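Local coordinates for protein probable zinc protease PqqL (Escherichia coli, PDB 6OFT) that probably acts as a zinc-dependent endopeptidase of the M16 family in the periplasm, this chain being the first half of the protease, at residues A[14-19]-A[221-226]; A[36-41]-A[196-201]; A[190-195]-A[227-232]. All coordinates share one frame; numbering follows the deposited sequence.

Overall arrangement
Contact 2 is the buried one. It pairs two neighbouring strands of the mixed sheet, 31-38 and 199-205, and combines backbone bonds, apolar packing and polar side-chain bonds near the strand ends. Contacts 1 and 3 lie farther out, and both use the long loop between helix 209-220 and strand 242-248. Contact 1 is partly buried and sets this loop against the hairpin turn between strands 10-13 and 19-24, mainly through one asparagine and two waters. Contact 3, at the surface, lays the next part of the loop on the end of helix 183-193, with one backbone bond and a tryptophan face. Contacts 2 and 3 are joined by bonds from Thr40 to Asn231 and from Asn197 to Ala228.

Contact 1 (A[14-19]-A[221-226]); sequences LDNGLR and SKLPAN
Ser221 meets the 14-19 turn first, at Leu14. Leu14 CD1 lies 3.8 Å from Ser221 N and also touches its CA, so a methyl group rests on the backbone here. The hydroxyl of Ser221 is turned back to the preceding helix 209-220, where it bonds the carbonyl of Lys217. The carbonyl of Ser221 takes a hydrogen bond from a water, with 2.8 Å between Ser221 O and the water oxygen. The same water accepts a weak bond from Asn16 N. Leu223 follows and receives a direct hydrogen bond from Asn16. Asn16 ND2 gives it to Leu223 O at 3.1 Å, with an angle of 146° at the hydrogen. The donor is tilted from the carbonyl plane, and the acceptor lies out of the amide plane of Asn16. ND2 also bonds the carbonyl of Leu220, at the end of helix 209-220.

The turn is a type I beta turn from Leu14 to Gly17, and it joins strands 10-13 and 19-24 at the edge of the mixed sheet. Asn16 makes an Asx turn within it: OD1 accepts from Leu18 N at 3.1 Å. Its CG stands between the backbone N and the carbonyl carbon (chi1 65°). With bonds at both OD1 and ND2, the amide is held against rotation.

CB of Leu223 points toward the turn. Its CD1 is 4.3 Å from Leu18 CD1, and the residue also packs on helix 107-122 at Ser118 and Ser121. Ala225 is the centre of an inverse gamma turn. Its CB lies 4.0 Å from Asn16 CA. At Asn226 a second water donates to both Asn226 O and Asn16 O, with 2.6 Å between Asn16 O and the water oxygen.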
ATOM      1  N   LEU A  14      -1.516   8.067 -25.609  1.00 25.53           N
ATOM      2  CA  LEU A  14      -1.456   9.163 -26.579  1.00 24.68           C
ATOM      3  C   LEU A  14      -0.198   8.902 -27.426  1.00 29.92           C
ATOM      4  O   LEU A  14       0.663   8.136 -26.977  1.00 28.49           O
ATOM      5  CB  LEU A  14      -1.376  10.521 -25.840  1.00 24.04           C
ATOM      6  CG  LEU A  14      -2.618  10.942 -25.003  1.00 26.81           C
ATOM      7  CD1 LEU A  14      -2.384  12.256 -24.307  1.00 25.00           C
ATOM      8  CD2 LEU A  14      -3.878  11.043 -25.857  1.00 30.01           C
ATOM      9  N   ASP A  15      -0.066   9.516 -28.639  1.00 28.46           N
ATOM     10  CA  ASP A  15       1.128   9.291 -29.485  1.00 29.28           C
ATOM     11  C   ASP A  15       2.451   9.677 -28.809  1.00 32.32           C
ATOM     12  O   ASP A  15       3.495   9.110 -29.133  1.00 31.24           O
ATOM     13  CB  ASP A  15       1.015   9.972 -30.859  1.00 32.05           C
ATOM     14  CG  ASP A  15      -0.039   9.403 -31.775  1.00 45.10           C
ATOM     15  OD1 ASP A  15      -0.468   8.250 -31.545  1.00 46.10           O
ATOM     16  OD2 ASP A  15      -0.442  10.114 -32.726  1.00 52.23           O
ATOM     17  N   ASN A  16       2.402  10.616 -27.852  1.00 29.26           N
ATOM     18  CA  ASN A  16       3.594  11.019 -27.099  1.00 28.81           C
ATOM     19  C   ASN A  16       4.004   9.986 -26.015  1.00 31.60           C
ATOM     20  O   ASN A  16       5.022  10.170 -25.362  1.00 32.45           O
ATOM     21  CB  ASN A  16       3.435  12.437 -26.522  1.00 25.81           C
ATOM     22  CG  ASN A  16       2.351  12.595 -25.489  1.00 35.62           C
ATOM     23  OD1 ASN A  16       1.837  11.628 -24.927  1.00 28.63           O
ATOM     24  ND2 ASN A  16       1.997  13.828 -25.198  1.00 24.76           N
ATOM     25  N   GLY A  17       3.215   8.924 -25.834  1.00 27.06           N
ATOM     26  CA  GLY A  17       3.517   7.868 -24.874  1.00 25.80           C
ATOM     27  C   GLY A  17       2.805   7.929 -23.539  1.00 27.34           C
ATOM     28  O   GLY A  17       2.947   6.997 -22.737  1.00 26.14           O
ATOM     29  N   LEU A  18       2.061   9.028 -23.269  1.00 22.58           N
ATOM     30  CA  LEU A  18       1.318   9.187 -22.021  1.00 21.88           C
ATOM     31  C   LEU A  18       0.168   8.178 -21.996  1.00 26.45           C
ATOM     32  O   LEU A  18      -0.576   8.087 -22.968  1.00 26.04           O
ATOM     33  CB  LEU A  18       0.790  10.634 -21.855  1.00 21.94           C
ATOM     34  CG  LEU A  18       0.039  10.922 -20.533  1.00 26.17           C
ATOM     35  CD1 LEU A  18       0.597  12.142 -19.830  1.00 24.88           C
ATOM     36  CD2 LEU A  18      -1.468  11.076 -20.774  1.00 28.57           C
ATOM     37  N   ARG A  19       0.019   7.439 -20.887  1.00 22.51           N
ATOM     38  CA  ARG A  19      -1.052   6.460 -20.748  1.00 21.87           C
ATOM     39  C   ARG A  19      -2.223   7.105 -20.036  1.00 24.17           C
ATOM     40  O   ARG A  19      -2.040   8.064 -19.295  1.00 22.30           O
ATOM     41  CB  ARG A  19      -0.573   5.229 -19.957  1.00 21.21           C
ATOM     42  CG  ARG A  19       0.329   4.248 -20.732  1.00 24.85           C
ATOM     43  CD  ARG A  19       0.995   3.265 -19.766  1.00 33.45           C
ATOM     44  NE  ARG A  19       2.202   3.843 -19.165  1.00 35.90           N
ATOM     45  CZ  ARG A  19       2.924   3.300 -18.186  1.00 47.04           C
ATOM     46  NH1 ARG A  19       2.552   2.148 -17.636  1.00 31.16           N
ATOM     47  NH2 ARG A  19       4.015   3.913 -17.739  1.00 31.51           N
ATOM     48  N   SER A 221      -1.773  15.858 -25.285  1.00 25.56           N
ATOM     49  CA  SER A 221      -1.151  15.291 -26.482  1.00 27.35           C
ATOM     50  C   SER A 221      -0.036  16.181 -27.067  1.00 32.15           C
ATOM     51  O   SER A 221       0.844  15.664 -27.769  1.00 31.89           O
ATOM     52  CB  SER A 221      -2.196  14.915 -27.536  1.00 32.66           C
ATOM     53  OG  SER A 221      -2.857  16.049 -28.067  1.00 41.39           O
ATOM     54  N   LYS A 222      -0.031  17.487 -26.732  1.00 29.62           N
ATOM     55  CA  LYS A 222       1.005  18.410 -27.222  1.00 31.03           C
ATOM     56  C   LYS A 222       2.327  18.338 -26.427  1.00 35.05           C
ATOM     57  O   LYS A 222       3.300  18.991 -26.826  1.00 35.75           O
ATOM     58  CB  LYS A 222       0.487  19.851 -27.326  1.00 34.28           C
ATOM     59  CG  LYS A 222      -0.451  20.054 -28.529  1.00 49.07           C
ATOM     60  CD  LYS A 222      -0.436  21.490 -29.090  1.00 57.96           C
ATOM     61  CE  LYS A 222      -1.390  22.450 -28.408  1.00 66.16           C
ATOM     62  NZ  LYS A 222      -2.817  22.133 -28.697  1.00 77.66           N
ATOM     63  N   LEU A 223       2.378  17.543 -25.324  1.00 29.72           N
ATOM     64  CA  LEU A 223       3.617  17.369 -24.547  1.00 29.11           C
ATOM     65  C   LEU A 223       4.641  16.665 -25.457  1.00 34.13           C
ATOM     66  O   LEU A 223       4.277  15.658 -26.076  1.00 32.51           O
ATOM     67  CB  LEU A 223       3.410  16.512 -23.273  1.00 28.29           C
ATOM     68  CG  LEU A 223       2.478  17.027 -22.169  1.00 32.17           C
ATOM     69  CD1 LEU A 223       2.175  15.919 -21.172  1.00 31.38           C
ATOM     70  CD2 LEU A 223       3.066  18.221 -21.441  1.00 35.09           C
ATOM     71  N   PRO A 224       5.893  17.184 -25.588  1.00 32.13           N
ATOM     72  CA  PRO A 224       6.882  16.519 -26.467  1.00 32.68           C
ATOM     73  C   PRO A 224       7.125  15.055 -26.105  1.00 35.22           C
ATOM     74  O   PRO A 224       7.148  14.698 -24.918  1.00 34.04           O
ATOM     75  CB  PRO A 224       8.152  17.363 -26.281  1.00 35.17           C
ATOM     76  CG  PRO A 224       7.650  18.702 -25.834  1.00 39.27           C
ATOM     77  CD  PRO A 224       6.466  18.397 -24.965  1.00 33.85           C
ATOM     78  N   ALA A 225       7.316  14.218 -27.133  1.00 32.13           N
ATOM     79  CA  ALA A 225       7.523  12.775 -27.010  1.00 32.43           C
ATOM     80  C   ALA A 225       8.894  12.376 -26.441  1.00 36.24           C
ATOM     81  O   ALA A 225       9.538  11.460 -26.948  1.00 37.22           O
ATOM     82  CB  ALA A 225       7.259  12.088 -28.348  1.00 33.54           C
ATOM     83  N   ASN A 226       9.324  13.030 -25.359  1.00 32.49           N
ATOM     84  CA  ASN A 226      10.585  12.682 -24.710  1.00 32.52           C
ATOM     85  C   ASN A 226      10.388  11.375 -23.929  1.00 35.52           C
ATOM     86  O   ASN A 226       9.275  11.074 -23.466  1.00 33.43           O
ATOM     87  CB  ASN A 226      11.081  13.800 -23.781  1.00 31.09           C
ATOM     88  CG  ASN A 226      11.283  15.158 -24.425  1.00 48.59           C
ATOM     89  OD1 ASN A 226      10.698  16.165 -24.005  1.00 44.02           O
ATOM     90  ND2 ASN A 226      12.137  15.231 -25.433  1.00 35.64           N
TER
HETATM   91  O   HOH W   1       0.526  12.986 -28.344  1.00 28.23           O
HETATM   92  O   HOH W   2       7.396   9.453 -24.569  1.00 30.40           O

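Contact 2 (A[36-41]-A[196-201]); sequences LQIHTG and PNNMTF
Leu36, Gln37 and Ile38 pair antiparallel with Phe201, Thr200 and Met199. The short strand axes approach to 4.8 Å. Gln37 and Thr200 form the hydrogen-bonded pair: Gln37 N gives to Thr200 O at 2.9 Å, and Thr200 N to Gln37 O. Beyond the strand, His39 N bonds Asn198 O almost straight (172°).

On the face with Leu36 and Phe201, Ile38 CD1 touches Met199 CG at 3.8 Å. Leu36 CB meets Phe201 CD1. Ile38 lies about 8 Å, side chain to side chain, from Glu57, the predicted proton acceptor. Thr200 is on the other face with Gln37. Its OG1 shares a hydrogen bond of 2.7 Å with His39 NE2; either may donate. Asn198 O lies at the edge of the imidazole. The amide of Gln37 bonds Ser389 and Glu95.

Asn198 CG is anti to its backbone N (chi1 -166°). Its ND2 gives to Thr40 OG1 at 2.8 Å and also bonds Trp193 O, while OD1 accepts from Asn231. An alanine here would probably leave Thr40 OG1, Trp193 O and Asn231 ND2 each without this partner.

Polar bonds thus hold the chain where the strand ends, while apolar side chains fill the face of Leu36, Ile38 and Met199.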
ATOM      1  N   LEU A  36      -2.661  12.574 -11.718  1.00 19.43           N
ATOM      2  CA  LEU A  36      -1.500  12.408 -12.574  1.00 18.89           C
ATOM      3  C   LEU A  36      -0.518  11.527 -11.794  1.00 23.61           C
ATOM      4  O   LEU A  36      -0.045  11.903 -10.708  1.00 22.53           O
ATOM      5  CB  LEU A  36      -0.854  13.746 -12.985  1.00 18.42           C
ATOM      6  CG  LEU A  36       0.476  13.615 -13.766  1.00 22.75           C
ATOM      7  CD1 LEU A  36       0.266  12.879 -15.136  1.00 21.92           C
ATOM      8  CD2 LEU A  36       1.158  14.987 -13.939  1.00 23.09           C
ATOM      9  N   GLN A  37      -0.222  10.355 -12.357  1.00 20.41           N
ATOM     10  CA  GLN A  37       0.647   9.375 -11.734  1.00 19.92           C
ATOM     11  C   GLN A  37       1.997   9.260 -12.435  1.00 23.27           C
ATOM     12  O   GLN A  37       2.072   8.846 -13.585  1.00 21.17           O
ATOM     13  CB  GLN A  37      -0.090   8.013 -11.646  1.00 20.98           C
ATOM     14  CG  GLN A  37       0.765   6.818 -11.200  1.00 20.30           C
ATOM     15  CD  GLN A  37      -0.010   5.547 -11.366  1.00 27.93           C
ATOM     16  OE1 GLN A  37      -0.384   5.162 -12.476  1.00 23.07           O
ATOM     17  NE2 GLN A  37      -0.296   4.879 -10.270  1.00 22.07           N
ATOM     18  N   ILE A  38       3.068   9.613 -11.711  1.00 20.20           N
ATOM     19  CA  ILE A  38       4.443   9.495 -12.193  1.00 20.97           C
ATOM     20  C   ILE A  38       4.891   8.147 -11.677  1.00 24.44           C
ATOM     21  O   ILE A  38       4.852   7.934 -10.470  1.00 22.89           O
ATOM     22  CB  ILE A  38       5.380  10.644 -11.682  1.00 23.35           C
ATOM     23  CG1 ILE A  38       4.710  12.062 -11.754  1.00 23.01           C
ATOM     24  CG2 ILE A  38       6.749  10.607 -12.373  1.00 24.73           C
ATOM     25  CD1 ILE A  38       4.203  12.588 -13.102  1.00 25.16           C
ATOM     26  N   HIS A  39       5.355   7.261 -12.562  1.00 22.67           N
ATOM     27  CA  HIS A  39       5.761   5.906 -12.165  1.00 22.61           C
ATOM     28  C   HIS A  39       7.163   5.843 -11.556  1.00 25.94           C
ATOM     29  O   HIS A  39       7.886   4.844 -11.742  1.00 24.96           O
ATOM     30  CB  HIS A  39       5.603   4.931 -13.340  1.00 23.59           C
ATOM     31  CG  HIS A  39       4.179   4.741 -13.771  1.00 27.02           C
ATOM     32  ND1 HIS A  39       3.477   3.600 -13.441  1.00 29.15           N
ATOM     33  CD2 HIS A  39       3.380   5.550 -14.506  1.00 29.11           C
ATOM     34  CE1 HIS A  39       2.275   3.744 -13.980  1.00 28.88           C
ATOM     35  NE2 HIS A  39       2.171   4.904 -14.632  1.00 29.09           N
ATOM     36  N   THR A  40       7.540   6.917 -10.819  1.00 20.79           N
ATOM     37  CA  THR A  40       8.836   7.054 -10.158  1.00 19.99           C
ATOM     38  C   THR A  40       8.625   7.742  -8.818  1.00 25.19           C
ATOM     39  O   THR A  40       7.950   8.781  -8.753  1.00 24.97           O
ATOM     40  CB  THR A  40       9.819   7.886 -11.016  1.00 24.08           C
ATOM     41  OG1 THR A  40      10.015   7.271 -12.283  1.00 21.86           O
ATOM     42  CG2 THR A  40      11.183   8.115 -10.320  1.00 21.02           C
ATOM     43  N   GLY A  41       9.216   7.145  -7.785  1.00 20.61           N
ATOM     44  CA  GLY A  41       9.259   7.645  -6.420  1.00 19.65           C
ATOM     45  C   GLY A  41      10.695   7.740  -5.924  1.00 24.07           C
ATOM     46  O   GLY A  41      11.616   7.953  -6.710  1.00 24.53           O
ATOM     47  N   PRO A 196       6.437  11.901 -20.823  1.00 22.41           N
ATOM     48  CA  PRO A 196       5.136  11.228 -21.012  1.00 22.14           C
ATOM     49  C   PRO A 196       5.072   9.713 -20.895  1.00 26.26           C
ATOM     50  O   PRO A 196       4.091   9.237 -20.349  1.00 26.07           O
ATOM     51  CB  PRO A 196       4.700  11.683 -22.414  1.00 23.71           C
ATOM     52  CG  PRO A 196       5.301  13.008 -22.549  1.00 27.92           C
ATOM     53  CD  PRO A 196       6.652  12.908 -21.884  1.00 23.83           C
ATOM     54  N   ASN A 197       6.084   8.966 -21.359  1.00 25.55           N
ATOM     55  CA  ASN A 197       6.076   7.497 -21.322  1.00 25.78           C
ATOM     56  C   ASN A 197       6.203   6.905 -19.893  1.00 29.69           C
ATOM     57  O   ASN A 197       6.081   5.689 -19.723  1.00 30.00           O
ATOM     58  CB  ASN A 197       7.147   6.932 -22.270  1.00 27.86           C
ATOM     59  CG  ASN A 197       8.567   7.075 -21.775  1.00 36.57           C
ATOM     60  OD1 ASN A 197       8.920   8.018 -21.061  1.00 29.00           O
ATOM     61  ND2 ASN A 197       9.419   6.136 -22.157  1.00 29.60           N
ATOM     62  N   ASN A 198       6.438   7.764 -18.878  1.00 24.20           N
ATOM     63  CA  ASN A 198       6.527   7.367 -17.482  1.00 22.57           C
ATOM     64  C   ASN A 198       5.306   7.944 -16.737  1.00 25.57           C
ATOM     65  O   ASN A 198       5.293   7.979 -15.503  1.00 24.40           O
ATOM     66  CB  ASN A 198       7.865   7.871 -16.875  1.00 22.91           C
ATOM     67  CG  ASN A 198       8.221   7.254 -15.546  1.00 33.26           C
ATOM     68  OD1 ASN A 198       8.012   6.060 -15.311  1.00 26.12           O
ATOM     69  ND2 ASN A 198       8.750   8.057 -14.640  1.00 24.70           N
ATOM     70  N   MET A 199       4.260   8.358 -17.491  1.00 21.81           N
ATOM     71  CA  MET A 199       3.054   8.962 -16.906  1.00 21.13           C
ATOM     72  C   MET A 199       1.754   8.293 -17.300  1.00 24.88           C
ATOM     73  O   MET A 199       1.582   7.870 -18.445  1.00 22.70           O
ATOM     74  CB  MET A 199       2.934  10.444 -17.288  1.00 23.08           C
ATOM     75  CG  MET A 199       3.965  11.327 -16.670  1.00 25.94           C
ATOM     76  SD  MET A 199       3.841  12.934 -17.457  1.00 29.19           S
ATOM     77  CE  MET A 199       5.171  13.757 -16.648  1.00 26.38           C
ATOM     78  N   THR A 200       0.826   8.243 -16.333  1.00 21.56           N
ATOM     79  CA  THR A 200      -0.533   7.756 -16.506  1.00 21.42           C
ATOM     80  C   THR A 200      -1.458   8.807 -15.913  1.00 24.15           C
ATOM     81  O   THR A 200      -1.285   9.187 -14.751  1.00 22.72           O
ATOM     82  CB  THR A 200      -0.739   6.380 -15.858  1.00 28.58           C
ATOM     83  OG1 THR A 200       0.184   5.450 -16.439  1.00 27.89           O
ATOM     84  CG2 THR A 200      -2.162   5.873 -16.034  1.00 25.04           C
ATOM     85  N   PHE A 201      -2.397   9.313 -16.729  1.00 20.67           N
ATOM     86  CA  PHE A 201      -3.408  10.263 -16.280  1.00 20.32           C
ATOM     87  C   PHE A 201      -4.685   9.440 -15.993  1.00 22.83           C
ATOM     88  O   PHE A 201      -5.160   8.720 -16.875  1.00 20.69           O
ATOM     89  CB  PHE A 201      -3.664  11.377 -17.336  1.00 21.72           C
ATOM     90  CG  PHE A 201      -4.481  12.498 -16.736  1.00 22.69           C
ATOM     91  CD1 PHE A 201      -3.908  13.396 -15.847  1.00 25.67           C
ATOM     92  CD2 PHE A 201      -5.835  12.625 -17.024  1.00 23.86           C
ATOM     93  CE1 PHE A 201      -4.679  14.391 -15.236  1.00 26.68           C
ATOM     94  CE2 PHE A 201      -6.596  13.633 -16.430  1.00 26.28           C
ATOM     95  CZ  PHE A 201      -6.010  14.505 -15.535  1.00 24.62           C
TER

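Contact 3 (A[190-195]-A[227-232]); sequences YQRWYQ and KAAENR
Trp193, at the end of helix 183-193, turns one face of its indole to Ala229 CB. Its own CB points away from the 227-232 loop. CG is anti to the carbonyl carbon (chi1 -58°), and the outer part of the indole reaches the loop. CE3 comes first, 3.6 Å from Ala229 O, and also touches Thr40. CZ3 is nearer still, at 3.2 Å from the same Ala229 O. It also meets Asn231 OD1, whose amide is turned only 21° from the ring plane. CH2, farthest out, lies 3.4 Å from Glu230 O, which sits at the ring edge near its plane. CZ2, on the far side of CH2, borders Ala229 CB.

That methyl group makes a CH-pi contact. It stands 4.0 Å from the centroid of the six-membered ring of Trp193, 20° off the ring normal. Arg192 CG is on the same face of the ring and lies 3.7 Å from Ala229 CB. The arginine chain then bends away, and its guanidinium forms a salt bridge with Glu49.

The backbone adds one direct bond. Ala229 N gives to Arg192 O at 3.0 Å. Ala228 CB points to the helix end and touches the carbonyls of Arg192 and Trp193. Gln195 CB packs on Ala228 N at 3.5 Å. The end of Gln195 turns back to helix 183-193, where NE2 bonds Gln191 O on a lone pair.

Asn231 OD1 also bonds Thr40, just past strand 31-38. The helix ends at Trp193, and Tyr194 is the centre of an inverse gamma turn that leads the chain toward strand 199-205. This is a helix C-terminus covered by a later loop, in a helix-to-strand connection of the M16 peptidase fold.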
ATOM      1  N   TYR A 190      13.619  15.969 -12.194  1.00 23.43           N
ATOM      2  CA  TYR A 190      12.349  16.272 -12.849  1.00 23.22           C
ATOM      3  C   TYR A 190      12.376  15.971 -14.345  1.00 28.95           C
ATOM      4  O   TYR A 190      11.487  15.275 -14.831  1.00 28.10           O
ATOM      5  CB  TYR A 190      11.994  17.740 -12.603  1.00 24.12           C
ATOM      6  CG  TYR A 190      10.746  18.244 -13.294  1.00 24.60           C
ATOM      7  CD1 TYR A 190       9.482  17.857 -12.860  1.00 25.43           C
ATOM      8  CD2 TYR A 190      10.825  19.210 -14.296  1.00 25.13           C
ATOM      9  CE1 TYR A 190       8.328  18.382 -13.437  1.00 26.34           C
ATOM     10  CE2 TYR A 190       9.678  19.754 -14.868  1.00 25.41           C
ATOM     11  CZ  TYR A 190       8.430  19.341 -14.431  1.00 30.45           C
ATOM     12  OH  TYR A 190       7.292  19.868 -14.992  1.00 31.64           O
ATOM     13  N   GLN A 191      13.385  16.480 -15.078  1.00 27.42           N
ATOM     14  CA  GLN A 191      13.473  16.252 -16.524  1.00 27.57           C
ATOM     15  C   GLN A 191      13.865  14.796 -16.869  1.00 30.29           C
ATOM     16  O   GLN A 191      13.468  14.298 -17.919  1.00 30.42           O
ATOM     17  CB  GLN A 191      14.375  17.290 -17.207  1.00 29.86           C
ATOM     18  CG  GLN A 191      13.850  18.720 -17.024  1.00 45.98           C
ATOM     19  CD  GLN A 191      14.522  19.777 -17.869  1.00 64.15           C
ATOM     20  OE1 GLN A 191      13.854  20.562 -18.547  1.00 61.05           O
ATOM     21  NE2 GLN A 191      15.846  19.848 -17.834  1.00 50.81           N
ATOM     22  N   ARG A 192      14.548  14.100 -15.949  1.00 26.30           N
ATOM     23  CA  ARG A 192      14.938  12.695 -16.103  1.00 26.71           C
ATOM     24  C   ARG A 192      13.720  11.761 -16.045  1.00 30.09           C
ATOM     25  O   ARG A 192      13.630  10.826 -16.842  1.00 29.10           O
ATOM     26  CB  ARG A 192      15.945  12.296 -14.993  1.00 26.96           C
ATOM     27  CG  ARG A 192      16.460  10.846 -15.062  1.00 35.26           C
ATOM     28  CD  ARG A 192      17.937  10.682 -14.694  1.00 40.65           C
ATOM     29  NE  ARG A 192      18.258  11.236 -13.379  1.00 48.42           N
ATOM     30  CZ  ARG A 192      19.101  12.241 -13.174  1.00 66.41           C
ATOM     31  NH1 ARG A 192      19.747  12.793 -14.192  1.00 64.45           N
ATOM     32  NH2 ARG A 192      19.314  12.692 -11.949  1.00 51.35           N
ATOM     33  N   TRP A 193      12.805  11.997 -15.079  1.00 25.71           N
ATOM     34  CA  TRP A 193      11.679  11.106 -14.813  1.00 24.07           C
ATOM     35  C   TRP A 193      10.311  11.612 -15.255  1.00 26.69           C
ATOM     36  O   TRP A 193       9.420  10.786 -15.477  1.00 26.98           O
ATOM     37  CB  TRP A 193      11.661  10.748 -13.314  1.00 22.26           C
ATOM     38  CG  TRP A 193      12.942  10.108 -12.856  1.00 23.67           C
ATOM     39  CD1 TRP A 193      13.928  10.691 -12.114  1.00 26.79           C
ATOM     40  CD2 TRP A 193      13.418   8.798 -13.202  1.00 23.77           C
ATOM     41  NE1 TRP A 193      14.971   9.810 -11.935  1.00 26.50           N
ATOM     42  CE2 TRP A 193      14.680   8.635 -12.581  1.00 28.04           C
ATOM     43  CE3 TRP A 193      12.889   7.730 -13.953  1.00 24.59           C
ATOM     44  CZ2 TRP A 193      15.426   7.451 -12.698  1.00 27.54           C
ATOM     45  CZ3 TRP A 193      13.616   6.550 -14.039  1.00 26.10           C
ATOM     46  CH2 TRP A 193      14.867   6.419 -13.417  1.00 27.17           C
ATOM     47  N   TYR A 194      10.116  12.945 -15.346  1.00 22.71           N
ATOM     48  CA  TYR A 194       8.825  13.528 -15.758  1.00 22.04           C
ATOM     49  C   TYR A 194       8.759  13.718 -17.263  1.00 26.94           C
ATOM     50  O   TYR A 194       8.925  14.833 -17.782  1.00 28.47           O
ATOM     51  CB  TYR A 194       8.496  14.840 -15.006  1.00 21.98           C
ATOM     52  CG  TYR A 194       8.113  14.674 -13.552  1.00 21.43           C
ATOM     53  CD1 TYR A 194       8.999  14.107 -12.638  1.00 23.15           C
ATOM     54  CD2 TYR A 194       6.912  15.186 -13.066  1.00 21.86           C
ATOM     55  CE1 TYR A 194       8.664  13.981 -11.288  1.00 24.39           C
ATOM     56  CE2 TYR A 194       6.588  15.115 -11.710  1.00 22.16           C
ATOM     57  CZ  TYR A 194       7.469  14.512 -10.825  1.00 29.10           C
ATOM     58  OH  TYR A 194       7.139  14.407  -9.498  1.00 27.22           O
ATOM     59  N   GLN A 195       8.571  12.602 -17.964  1.00 23.63           N
ATOM     60  CA  GLN A 195       8.428  12.522 -19.421  1.00 23.95           C
ATOM     61  C   GLN A 195       7.189  11.665 -19.703  1.00 26.97           C
ATOM     62  O   GLN A 195       6.868  10.844 -18.837  1.00 24.88           O
ATOM     63  CB  GLN A 195       9.713  11.995 -20.105  1.00 25.50           C
ATOM     64  CG  GLN A 195      10.952  12.937 -19.970  1.00 26.31           C
ATOM     65  CD  GLN A 195      10.738  14.408 -20.322  1.00 35.28           C
ATOM     66  OE1 GLN A 195       9.817  14.780 -21.039  1.00 33.85           O
ATOM     67  NE2 GLN A 195      11.595  15.296 -19.828  1.00 23.62           N
ATOM     68  N   LYS A 227      11.462  10.578 -23.851  1.00 32.16           N
ATOM     69  CA  LYS A 227      11.495   9.299 -23.158  1.00 30.98           C
ATOM     70  C   LYS A 227      12.155   9.523 -21.803  1.00 33.77           C
ATOM     71  O   LYS A 227      13.230  10.140 -21.726  1.00 33.13           O
ATOM     72  CB  LYS A 227      12.317   8.264 -23.961  1.00 34.09           C
ATOM     73  CG  LYS A 227      11.889   8.076 -25.418  1.00 46.38           C
ATOM     74  CD  LYS A 227      10.877   6.965 -25.598  1.00 59.54           C
ATOM     75  CE  LYS A 227      11.406   5.885 -26.508  1.00 76.35           C
ATOM     76  NZ  LYS A 227      10.374   4.856 -26.808  1.00 87.98           N
ATOM     77  N   ALA A 228      11.524   9.025 -20.728  1.00 28.97           N
ATOM     78  CA  ALA A 228      12.112   9.130 -19.393  1.00 27.63           C
ATOM     79  C   ALA A 228      13.221   8.076 -19.292  1.00 31.18           C
ATOM     80  O   ALA A 228      13.325   7.208 -20.173  1.00 29.14           O
ATOM     81  CB  ALA A 228      11.055   8.861 -18.333  1.00 27.46           C
ATOM     82  N   ALA A 229      14.055   8.156 -18.233  1.00 29.05           N
ATOM     83  CA  ALA A 229      15.086   7.138 -17.964  1.00 29.97           C
ATOM     84  C   ALA A 229      14.342   5.860 -17.550  1.00 34.61           C
ATOM     85  O   ALA A 229      13.187   5.950 -17.123  1.00 34.71           O
ATOM     86  CB  ALA A 229      15.995   7.592 -16.832  1.00 30.52           C
ATOM     87  N   GLU A 230      14.962   4.681 -17.700  1.00 32.08           N
ATOM     88  CA  GLU A 230      14.273   3.451 -17.310  1.00 32.39           C
ATOM     89  C   GLU A 230      14.270   3.278 -15.796  1.00 33.98           C
ATOM     90  O   GLU A 230      15.287   3.529 -15.147  1.00 33.36           O
ATOM     91  CB  GLU A 230      14.823   2.205 -18.043  1.00 35.12           C
ATOM     92  CG  GLU A 230      16.274   1.851 -17.747  1.00 54.15           C
ATOM     93  CD  GLU A 230      16.720   0.469 -18.192  1.00 83.72           C
ATOM     94  OE1 GLU A 230      17.416  -0.208 -17.400  1.00 79.45           O
ATOM     95  OE2 GLU A 230      16.381   0.064 -19.329  1.00 79.51           O
ATOM     96  N   ASN A 231      13.121   2.892 -15.232  1.00 29.69           N
ATOM     97  CA  ASN A 231      13.012   2.648 -13.792  1.00 29.21           C
ATOM     98  C   ASN A 231      13.735   1.350 -13.502  1.00 33.69           C
ATOM     99  O   ASN A 231      13.437   0.340 -14.134  1.00 33.42           O
ATOM    100  CB  ASN A 231      11.549   2.557 -13.342  1.00 26.06           C
ATOM    101  CG  ASN A 231      10.873   3.900 -13.234  1.00 37.28           C
ATOM    102  OD1 ASN A 231      11.151   4.700 -12.327  1.00 29.12           O
ATOM    103  ND2 ASN A 231       9.965   4.174 -14.159  1.00 25.78           N
ATOM    104  N   ARG A 232      14.730   1.395 -12.609  1.00 30.86           N
ATOM    105  CA  ARG A 232      15.504   0.206 -12.242  1.00 30.96           C
ATOM    106  C   ARG A 232      14.707  -0.620 -11.243  1.00 34.55           C
ATOM    107  O   ARG A 232      13.813  -0.086 -10.574  1.00 34.16           O
ATOM    108  CB  ARG A 232      16.863   0.598 -11.656  1.00 32.08           C
ATOM    109  CG  ARG A 232      17.820   1.228 -12.664  1.00 44.22           C
ATOM    110  CD  ARG A 232      18.902   2.034 -11.972  1.00 58.81           C
ATOM    111  NE  ARG A 232      19.872   1.188 -11.270  1.00 74.10           N
ATOM    112  CZ  ARG A 232      20.811   1.642 -10.444  1.00 90.07           C
ATOM    113  NH1 ARG A 232      20.912   2.943 -10.193  1.00 75.52           N
ATOM    114  NH2 ARG A 232      21.648   0.799  -9.855  1.00 78.34           N
TER